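Long-range contacts in uncharacterized protein (Bacteroides ovatus, PDB 4FS7), which is of unknown function but, as an extracellular leucine-rich repeat protein of the BspA type, probably binds other proteins: residues P41-I46 / V73-I78; V308-E313 / V331-K336. All coordinates share one frame; numbering follows the deposited sequence. Where two conformers were deposited one is given.

Contact 1 (P41-I46 / V73-I78)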
# COMPACT_ATOMS: atom_id res chain seq x y z
N PRO A 41 10.50 -12.04 33.39
CA PRO A 41 10.77 -10.66 32.92
C PRO A 41 12.23 -10.27 33.04
O PRO A 41 12.78 -10.18 34.14
CB PRO A 41 9.92 -9.78 33.86
CG PRO A 41 9.74 -10.59 35.08
CD PRO A 41 9.73 -12.05 34.64
N LEU A 42 12.83 -10.01 31.90
CA LEU A 42 14.24 -9.81 31.82
C LEU A 42 14.48 -8.38 31.42
O LEU A 42 14.15 -7.97 30.30
CB LEU A 42 14.83 -10.78 30.81
CG LEU A 42 16.30 -10.62 30.39
CD1 LEU A 42 17.26 -10.58 31.60
CD2 LEU A 42 16.67 -11.73 29.41
N VAL A 43 15.02 -7.60 32.34
CA VAL A 43 15.28 -6.19 32.16
C VAL A 43 16.77 -5.93 31.93
O VAL A 43 17.63 -6.36 32.72
CB VAL A 43 14.83 -5.39 33.40
CG1 VAL A 43 15.18 -3.92 33.22
CG2 VAL A 43 13.33 -5.59 33.66
N VAL A 44 17.07 -5.22 30.84
CA VAL A 44 18.45 -4.85 30.52
C VAL A 44 18.61 -3.39 30.87
O VAL A 44 17.99 -2.51 30.28
CB VAL A 44 18.76 -5.07 29.04
CG1 VAL A 44 20.17 -4.61 28.67
CG2 VAL A 44 18.60 -6.54 28.69
N ASN A 45 19.45 -3.13 31.87
CA ASN A 45 19.63 -1.81 32.39
C ASN A 45 20.98 -1.24 31.95
O ASN A 45 22.01 -1.58 32.56
CB ASN A 45 19.51 -1.87 33.90
CG ASN A 45 19.02 -0.61 34.47
OD1 ASN A 45 19.40 0.48 34.00
ND2 ASN A 45 18.15 -0.71 35.49
N ILE A 46 21.03 -0.44 30.89
CA ILE A 46 22.29 -0.02 30.34
C ILE A 46 22.80 1.21 31.12
O ILE A 46 22.12 2.23 31.16
CB ILE A 46 22.17 0.34 28.83
CG1 ILE A 46 21.70 -0.87 28.00
CG2 ILE A 46 23.48 0.93 28.31
CD1 ILE A 46 21.29 -0.53 26.57
N VAL A 73 14.30 -10.84 26.19
CA VAL A 73 14.34 -9.52 26.83
C VAL A 73 12.95 -8.85 26.84
O VAL A 73 12.30 -8.80 25.79
CB VAL A 73 15.38 -8.62 26.14
CG1 VAL A 73 15.29 -7.20 26.66
CG2 VAL A 73 16.78 -9.14 26.39
N THR A 74 12.50 -8.33 28.00
CA THR A 74 11.21 -7.69 28.07
C THR A 74 11.27 -6.16 28.19
O THR A 74 10.32 -5.49 27.84
CB THR A 74 10.35 -8.26 29.19
OG1 THR A 74 10.92 -7.96 30.46
CG2 THR A 74 10.18 -9.81 28.99
N GLU A 75 12.38 -5.64 28.70
CA GLU A 75 12.56 -4.20 28.88
C GLU A 75 14.03 -3.85 28.67
O GLU A 75 14.90 -4.56 29.20
CB GLU A 75 12.14 -3.78 30.28
CG GLU A 75 12.47 -2.32 30.59
CD GLU A 75 11.87 -1.78 31.89
OE1 GLU A 75 11.34 -2.57 32.70
OE2 GLU A 75 11.98 -0.55 32.09
N ILE A 76 14.30 -2.75 27.94
CA ILE A 76 15.64 -2.19 27.86
C ILE A 76 15.55 -0.73 28.28
O ILE A 76 14.68 0.01 27.82
CB ILE A 76 16.19 -2.30 26.41
CG1 ILE A 76 16.26 -3.77 25.95
CG2 ILE A 76 17.55 -1.59 26.29
CD1 ILE A 76 16.61 -4.02 24.52
N LYS A 77 16.42 -0.37 29.21
CA LYS A 77 16.56 0.98 29.71
C LYS A 77 17.82 1.58 29.11
O LYS A 77 18.93 1.08 29.35
CB LYS A 77 16.63 0.96 31.24
CG LYS A 77 15.43 0.28 31.94
CD LYS A 77 15.56 0.33 33.44
CE LYS A 77 14.23 0.39 34.13
NZ LYS A 77 14.34 0.99 35.49
N ILE A 78 17.66 2.65 28.35
CA ILE A 78 18.75 3.27 27.63
C ILE A 78 19.08 4.62 28.27
O ILE A 78 18.21 5.45 28.39
CB ILE A 78 18.42 3.45 26.13
CG1 ILE A 78 18.00 2.14 25.47
CG2 ILE A 78 19.61 4.06 25.40
CD1 ILE A 78 17.73 2.18 23.93
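Two neighbouring strands near the N-terminal end of the solenoid, residues 42-45 and 73-77, run parallel in a three-stranded sheet that strand 98-99 completes. Their backbones form the usual parallel ladder, in which Val44 N reaches Glu75 O at 2.8 Å and Val44 O receives Lys77 N nearly along the C=O axis. Ile46 N then reaches Lys77 O at 3.0 Å. On the inner face bumps meet hollows made by branched aliphatic groups. The CG2 methyl of Val44 is the bump, and the notch between the two methyls of Val73, each 3.9 Å away, is the hollow, the two side chains crossing at about a right angle. Farther along, Ile46 and Ile76 lie side by side and point the same way, tip beside branch, so that Ile46 CD1 rests on Ile76 CG2 at 3.9 Å. Leu25 of strand 19-25 touches both Val44 and Val73, while Ile62 touches Ile46 and Ile78. The other face carries Val43, Asn45, Glu75 and Lys77. There Val43 lies alongside the extended Glu75 chain, its CG2 meeting OE1 at 3.7 Å and its CG1 meeting the CG methylene. The Asn45 amide is crossed obliquely by the Lys77 chain, ND2 lying 3.5 Å from Lys77 CD. At the head of the pair Leu42 O accepts Thr74 N at 2.9 Å, and Leu42 N adds a weak bond to Thr74 OG1. The chemistry is thus two-sided: hydrocarbon closes the interior, whereas the outer face sets a valine beside a carboxylate chain and an amide against a lysine methylene, with no side-chain hydrogen bond between the two segments there.

Contact 2 (V308-E313 / V331-K336)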
# COMPACT_ATOMS: atom_id res chain seq x y z
N VAL A 308 -14.56 8.44 -23.59
CA VAL A 308 -14.03 7.06 -23.66
C VAL A 308 -14.06 6.56 -25.10
O VAL A 308 -15.11 6.51 -25.75
CB VAL A 308 -14.81 6.11 -22.74
CG1 VAL A 308 -14.23 4.71 -22.87
CG2 VAL A 308 -14.81 6.64 -21.30
N LYS A 309 -12.91 6.12 -25.58
CA LYS A 309 -12.78 5.65 -26.95
C LYS A 309 -12.26 4.25 -27.16
O LYS A 309 -12.38 3.70 -28.24
CB LYS A 309 -11.93 6.64 -27.74
CG LYS A 309 -12.61 8.05 -27.82
CD LYS A 309 -11.93 9.08 -28.67
CE LYS A 309 -12.61 10.46 -28.43
NZ LYS A 309 -12.09 11.51 -29.34
N PHE A 310 -11.69 3.65 -26.13
CA PHE A 310 -11.13 2.28 -26.23
C PHE A 310 -11.49 1.47 -25.02
O PHE A 310 -11.31 1.93 -23.88
CB PHE A 310 -9.62 2.32 -26.37
CG PHE A 310 -9.16 3.13 -27.54
CD1 PHE A 310 -8.97 4.52 -27.45
CD2 PHE A 310 -8.99 2.54 -28.78
CE1 PHE A 310 -8.58 5.28 -28.56
CE2 PHE A 310 -8.59 3.28 -29.88
CZ PHE A 310 -8.40 4.66 -29.77
N ILE A 311 -11.97 0.25 -25.23
CA ILE A 311 -12.25 -0.69 -24.15
C ILE A 311 -11.19 -1.80 -24.22
O ILE A 311 -11.14 -2.56 -25.19
CB ILE A 311 -13.66 -1.35 -24.24
CG1 ILE A 311 -14.77 -0.32 -24.53
CG2 ILE A 311 -13.91 -2.19 -22.96
CD1 ILE A 311 -14.92 0.71 -23.40
N GLY A 312 -10.30 -1.85 -23.23
CA GLY A 312 -9.20 -2.72 -23.24
C GLY A 312 -9.51 -4.19 -23.13
O GLY A 312 -10.58 -4.58 -22.69
N GLU A 313 -8.51 -4.99 -23.44
CA GLU A 313 -8.56 -6.42 -23.30
C GLU A 313 -9.05 -6.84 -21.92
O GLU A 313 -8.56 -6.37 -20.89
CB GLU A 313 -7.17 -6.98 -23.57
CG GLU A 313 -7.10 -8.46 -23.74
CD GLU A 313 -5.91 -8.97 -24.59
OE1 GLU A 313 -5.54 -8.40 -25.67
OE2 GLU A 313 -5.40 -10.03 -24.19
N VAL A 331 -16.60 5.45 -29.45
CA VAL A 331 -15.80 4.23 -29.18
C VAL A 331 -15.28 3.63 -30.48
O VAL A 331 -16.04 3.41 -31.42
CB VAL A 331 -16.58 3.25 -28.33
CG1 VAL A 331 -15.75 1.91 -28.18
CG2 VAL A 331 -16.85 3.76 -26.93
N GLU A 332 -13.98 3.37 -30.50
CA GLU A 332 -13.30 2.85 -31.69
C GLU A 332 -12.98 1.36 -31.64
O GLU A 332 -12.95 0.71 -32.68
CB GLU A 332 -11.99 3.59 -31.93
CG GLU A 332 -12.20 5.10 -32.19
CD GLU A 332 -10.94 5.85 -32.59
OE1 GLU A 332 -9.93 5.24 -33.02
OE2 GLU A 332 -11.00 7.10 -32.49
N GLU A 333 -12.67 0.83 -30.47
CA GLU A 333 -12.19 -0.55 -30.33
C GLU A 333 -12.74 -1.17 -29.06
O GLU A 333 -12.75 -0.50 -28.01
CB GLU A 333 -10.65 -0.62 -30.27
CG GLU A 333 -9.95 0.09 -31.44
CD GLU A 333 -8.43 0.03 -31.42
OE1 GLU A 333 -7.83 -0.79 -30.69
OE2 GLU A 333 -7.80 0.83 -32.16
N ILE A 334 -13.12 -2.43 -29.18
CA ILE A 334 -13.43 -3.30 -28.06
C ILE A 334 -12.40 -4.42 -28.08
O ILE A 334 -12.24 -5.06 -29.11
CB ILE A 334 -14.90 -3.94 -28.20
CG1 ILE A 334 -15.98 -2.84 -28.11
CG2 ILE A 334 -15.15 -5.02 -27.16
CD1 ILE A 334 -17.41 -3.28 -28.55
N GLY A 335 -11.68 -4.62 -26.99
CA GLY A 335 -10.59 -5.57 -26.95
C GLY A 335 -10.94 -7.03 -26.87
O GLY A 335 -12.09 -7.45 -26.78
N LYS A 336 -9.90 -7.84 -27.00
CA LYS A 336 -10.02 -9.29 -26.83
C LYS A 336 -10.66 -9.61 -25.49
O LYS A 336 -10.25 -9.05 -24.46
CB LYS A 336 -8.61 -9.91 -26.92
CG LYS A 336 -8.55 -11.38 -26.62
CD LYS A 336 -7.16 -11.99 -26.87
CE LYS A 336 -7.15 -13.48 -26.65
NZ LYS A 336 -5.82 -14.06 -26.97
O HOH W 1 -7.18 -6.74 -27.41
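Phe310 has CG anti to its carbonyl carbon (chi1 -56°), and Glu332 and Glu333 share this first torsion, so the ring and both carboxylate chains run side by side in one direction. This is a rung-to-rung contact of a BspA-type leucine-rich repeat solenoid, joining the short parallel strands 310-311 and 333-334. Glu333 meets the ring at its edge, its carboxylate turned 86° from the ring plane and OE2 3.4 Å from Phe310 CE2. Glu332 arrives obliquely, with OE1 3.6 Å from Phe310 CZ. Both oxygens also form salt bridges with NH2 of Arg355, just ahead of strand 356-357, the next strand of the sheet; this would probably offset the repulsion between the two acids and hold their ends in place beside the ring. An alanine in place of Phe310 would remove the ring that both glutamates pack against and would probably leave their chains less firmly positioned. Beneath this polar cluster the backbone is joined by nearly straight bonds, Glu332 N to Lys309 O at 2.8 Å and Ile311 N to Glu333 O at 3.0 Å. On the buried face Ile311 lies beside Ile334 in the ladder and packs loosely on Val331. Past the strands Gly335 N binds Ile311 O in a distinctly bent bond; a side chain on Gly335 would run into Glu313 N and the carbonyl carbon of Gly312. Farther on, Glu313 and Lys336 lie alongside each other, Glu313 CG 3.3 Å from Lys336 O, and a water donates to Glu313 OE1 at 2.9 Å while accepting from Lys336 N.

How the contacts relate
Contacts 1 and 2 show one principle, parallel backbone pairing of neighbouring strands, at two places in an elongated chain, their centres about 63 Å apart on opposite sides of its centre. They share no strand and do not touch. Both are partly buried, with aliphatic residues facing inward and polar or mixed ones outward, and each buries a similar area. The difference lies in length and chemistry. Contact 1 has longer strands and a richer inner row of branched methyls, packed against strands 19-25 and 55-62. Contact 2, within the repeat region, has two-residue strands that give way to glycines; its outer face carries an aromatic ring and arginine-bound carboxylates, and a water bridges the segments beyond the strands.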